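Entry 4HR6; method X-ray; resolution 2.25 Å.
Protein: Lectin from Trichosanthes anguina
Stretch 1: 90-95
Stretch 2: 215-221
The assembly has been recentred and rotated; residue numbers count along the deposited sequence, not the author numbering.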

ATOM      1  N   SER C  90     -14.970  -7.221  -1.416  1.00 50.07           N
ATOM      2  CA  SER C  90     -13.783  -7.737  -2.128  1.00 51.07           C
ATOM      3  C   SER C  90     -12.702  -6.673  -2.177  1.00 48.77           C
ATOM      4  O   SER C  90     -12.989  -5.468  -2.109  1.00 46.28           O
ATOM      5  CB  SER C  90     -14.122  -8.136  -3.576  1.00 52.83           C
ATOM      6  OG  SER C  90     -14.228  -6.986  -4.432  1.00 52.50           O
ATOM      7  N   VAL C  91     -11.464  -7.130  -2.347  1.00 48.24           N
ATOM      8  CA  VAL C  91     -10.308  -6.233  -2.484  1.00 49.48           C
ATOM      9  C   VAL C  91     -10.481  -5.228  -3.620  1.00 47.23           C
ATOM     10  O   VAL C  91      -9.997  -4.105  -3.533  1.00 50.78           O
ATOM     11  CB  VAL C  91      -9.000  -7.034  -2.708  1.00 51.20           C
ATOM     12  CG1 VAL C  91      -7.832  -6.100  -2.989  1.00 52.46           C
ATOM     13  CG2 VAL C  91      -8.713  -7.909  -1.497  1.00 52.78           C
ATOM     14  N   GLY C  92     -11.170  -5.629  -4.681  1.00 47.47           N
ATOM     15  CA  GLY C  92     -11.416  -4.744  -5.818  1.00 48.19           C
ATOM     16  C   GLY C  92     -12.521  -3.710  -5.648  1.00 48.34           C
ATOM     17  O   GLY C  92     -12.807  -2.967  -6.588  1.00 47.18           O
ATOM     18  N   GLY C  93     -13.161  -3.664  -4.481  1.00 47.01           N
ATOM     19  CA  GLY C  93     -14.200  -2.659  -4.197  1.00 45.44           C
ATOM     20  C   GLY C  93     -15.638  -3.062  -4.523  1.00 45.85           C
ATOM     21  O   GLY C  93     -16.549  -2.213  -4.513  1.00 49.40           O
ATOM     22  N   THR C  94     -15.852  -4.340  -4.818  1.00 44.54           N
ATOM     23  CA  THR C  94     -17.189  -4.858  -5.053  1.00 47.18           C
ATOM     24  C   THR C  94     -17.855  -5.257  -3.727  1.00 50.95           C
ATOM     25  O   THR C  94     -17.299  -6.034  -2.951  1.00 49.72           O
ATOM     26  CB  THR C  94     -17.171  -6.102  -5.949  1.00 47.52           C
ATOM     27  OG1 THR C  94     -16.500  -5.804  -7.179  1.00 48.12           O
ATOM     28  CG2 THR C  94     -18.603  -6.575  -6.236  1.00 49.97           C
ATOM     29  N   ILE C  95     -19.044  -4.713  -3.491  1.00 50.81           N
ATOM     30  CA  ILE C  95     -19.902  -5.108  -2.391  1.00 53.18           C
ATOM     31  C   ILE C  95     -21.052  -5.909  -2.976  1.00 56.00           C
ATOM     32  O   ILE C  95     -21.782  -5.403  -3.823  1.00 54.07           O
ATOM     33  CB  ILE C  95     -20.457  -3.863  -1.670  1.00 51.76           C
ATOM     34  CG1 ILE C  95     -19.299  -3.130  -0.990  1.00 49.42           C
ATOM     35  CG2 ILE C  95     -21.550  -4.251  -0.675  1.00 53.74           C
ATOM     36  CD1 ILE C  95     -19.693  -1.906  -0.207  1.00 49.66           C
ATOM     37  N   GLN C 215     -13.005   2.542 -16.679  1.00 53.33           N
ATOM     38  CA  GLN C 215     -12.458   3.650 -15.900  1.00 49.82           C
ATOM     39  C   GLN C 215     -12.215   3.231 -14.431  1.00 44.74           C
ATOM     40  O   GLN C 215     -12.082   4.083 -13.549  1.00 42.69           O
ATOM     41  CB  GLN C 215     -13.411   4.853 -15.965  1.00 49.56           C
ATOM     42  CG  GLN C 215     -13.709   5.324 -17.379  1.00 55.06           C
ATOM     43  CD  GLN C 215     -14.549   6.587 -17.419  1.00 54.11           C
ATOM     44  OE1 GLN C 215     -15.530   6.711 -16.698  1.00 55.77           O
ATOM     45  NE2 GLN C 215     -14.167   7.528 -18.273  1.00 54.11           N
ATOM     46  N   ARG C 216     -12.169   1.925 -14.180  1.00 45.38           N
ATOM     47  CA  ARG C 216     -12.102   1.391 -12.813  1.00 47.25           C
ATOM     48  C   ARG C 216     -10.860   0.551 -12.620  1.00 43.65           C
ATOM     49  O   ARG C 216     -10.683  -0.466 -13.283  1.00 36.54           O
ATOM     50  CB  ARG C 216     -13.332   0.546 -12.461  1.00 47.01           C
ATOM     51  CG  ARG C 216     -13.401   0.157 -10.979  1.00 48.40           C
ATOM     52  CD  ARG C 216     -14.737  -0.458 -10.569  1.00 46.86           C
ATOM     53  NE  ARG C 216     -14.610  -1.357  -9.418  1.00 45.77           N
ATOM     54  CZ  ARG C 216     -15.503  -2.283  -9.057  1.00 47.16           C
ATOM     55  NH1 ARG C 216     -16.634  -2.476  -9.740  1.00 50.21           N
ATOM     56  NH2 ARG C 216     -15.262  -3.044  -8.004  1.00 47.10           N
ATOM     57  N   TRP C 217     -10.037   0.972 -11.659  1.00 46.98           N
ATOM     58  CA  TRP C 217      -8.692   0.423 -11.450  1.00 45.74           C
ATOM     59  C   TRP C 217      -8.471   0.020 -10.001  1.00 44.42           C
ATOM     60  O   TRP C 217      -8.980   0.671  -9.102  1.00 43.06           O
ATOM     61  CB  TRP C 217      -7.671   1.493 -11.817  1.00 45.06           C
ATOM     62  CG  TRP C 217      -7.893   2.010 -13.178  1.00 46.76           C
ATOM     63  CD1 TRP C 217      -8.495   3.196 -13.535  1.00 45.33           C
ATOM     64  CD2 TRP C 217      -7.560   1.348 -14.388  1.00 46.18           C
ATOM     65  NE1 TRP C 217      -8.526   3.309 -14.893  1.00 44.76           N
ATOM     66  CE2 TRP C 217      -7.970   2.183 -15.445  1.00 44.94           C
ATOM     67  CE3 TRP C 217      -6.955   0.121 -14.686  1.00 45.58           C
ATOM     68  CZ2 TRP C 217      -7.783   1.837 -16.774  1.00 46.86           C
ATOM     69  CZ3 TRP C 217      -6.777  -0.225 -16.005  1.00 46.66           C
ATOM     70  CH2 TRP C 217      -7.184   0.630 -17.033  1.00 46.40           C
ATOM     71  N   VAL C 218      -7.691  -1.037  -9.783  1.00 44.33           N
ATOM     72  CA  VAL C 218      -7.270  -1.405  -8.434  1.00 46.36           C
ATOM     73  C   VAL C 218      -5.739  -1.563  -8.341  1.00 45.05           C
ATOM     74  O   VAL C 218      -5.106  -2.272  -9.147  1.00 42.09           O
ATOM     75  CB  VAL C 218      -8.008  -2.667  -7.923  1.00 48.89           C
ATOM     76  CG1 VAL C 218      -7.810  -3.855  -8.850  1.00 50.63           C
ATOM     77  CG2 VAL C 218      -7.572  -3.009  -6.506  1.00 50.83           C
ATOM     78  N   PHE C 219      -5.160  -0.888  -7.348  1.00 42.15           N
ATOM     79  CA  PHE C 219      -3.736  -1.023  -7.018  1.00 38.90           C
ATOM     80  C   PHE C 219      -3.543  -2.235  -6.135  1.00 37.90           C
ATOM     81  O   PHE C 219      -3.987  -2.247  -4.989  1.00 44.51           O
ATOM     82  CB  PHE C 219      -3.229   0.223  -6.291  1.00 38.65           C
ATOM     83  CG  PHE C 219      -3.070   1.422  -7.167  1.00 41.04           C
ATOM     84  CD1 PHE C 219      -4.177   2.092  -7.665  1.00 44.21           C
ATOM     85  CD2 PHE C 219      -1.809   1.902  -7.484  1.00 45.45           C
ATOM     86  CE1 PHE C 219      -4.028   3.210  -8.462  1.00 44.57           C
ATOM     87  CE2 PHE C 219      -1.654   3.026  -8.281  1.00 46.61           C
ATOM     88  CZ  PHE C 219      -2.766   3.679  -8.772  1.00 46.70           C
ATOM     89  N   LEU C 220      -2.889  -3.262  -6.651  1.00 38.60           N
ATOM     90  CA  LEU C 220      -2.733  -4.509  -5.910  1.00 39.68           C
ATOM     91  C   LEU C 220      -1.310  -4.678  -5.340  1.00 39.52           C
ATOM     92  O   LEU C 220      -0.398  -3.902  -5.634  1.00 39.10           O
ATOM     93  CB  LEU C 220      -3.083  -5.692  -6.813  1.00 41.24           C
ATOM     94  CG  LEU C 220      -4.518  -5.744  -7.347  1.00 43.25           C
ATOM     95  CD1 LEU C 220      -4.633  -6.857  -8.375  1.00 45.84           C
ATOM     96  CD2 LEU C 220      -5.544  -5.941  -6.253  1.00 41.50           C
ATOM     97  N   ALA C 221      -1.137  -5.728  -4.557  1.00 36.50           N
ATOM     98  CA  ALA C 221       0.120  -5.996  -3.854  1.00 39.37           C
ATOM     99  C   ALA C 221       1.250  -6.462  -4.769  1.00 38.75           C
ATOM    100  O   ALA C 221       2.393  -6.497  -4.353  1.00 36.04           O
ATOM    101  CB  ALA C 221      -0.115  -7.024  -2.750  1.00 36.46           C
TER
HETATM  102  O   HOH W   1     -12.287  -0.693  -7.624  1.00 49.30           O

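Arg216 reaches from the loop just before strand 218-219 into a tight turn and makes the direct hydrogen bonds between the two stretches. Its CA-to-CB bond points toward the turn, and chi1, chi2 and chi3 are all t, so the extended chain carries the guanidinium to Gly92 O and Thr94 OG1. There Arg216 NH2 donates two hydrogen bonds near the guanidinium plane: to Gly92 O (2.8 Å from NH2, nearly linear at 171°) and to Thr94 OG1 (3.1 Å from NH2, 153°). Water 1 accepts from Arg216 NE (3.0 Å) and donates to Gly92 O (2.6 Å), giving that carbonyl a second donor; NH1 is satisfied elsewhere in the structure.

The type I turn from Ser90 to Gly93 is closed by Gly93 N to Ser90 O (3.0 Å). Ser90, chi1 p, accepts at OG from Thr94 N (3.1 Å), while Thr94, chi1 m, presents OG1 to the arginine. Gly93 adopts positive phi (92°), where a CB would jam against the preceding carbonyl and lie 3.7 Å from Arg216 NH2.

Beside this polar site, the CA-to-CB bond of Val218 also points toward stretch 1; with chi1 p, its CG2 lies 4.0 Å from Val91 O and 4.3 Å from Gly92 CA. Val91 CG1 meets Leu220 CD2 at 4.0 Å, the leucine (m, t) bringing its end nearer from a sideways start. Contact between the stretches buries 219 Å², both sides summed.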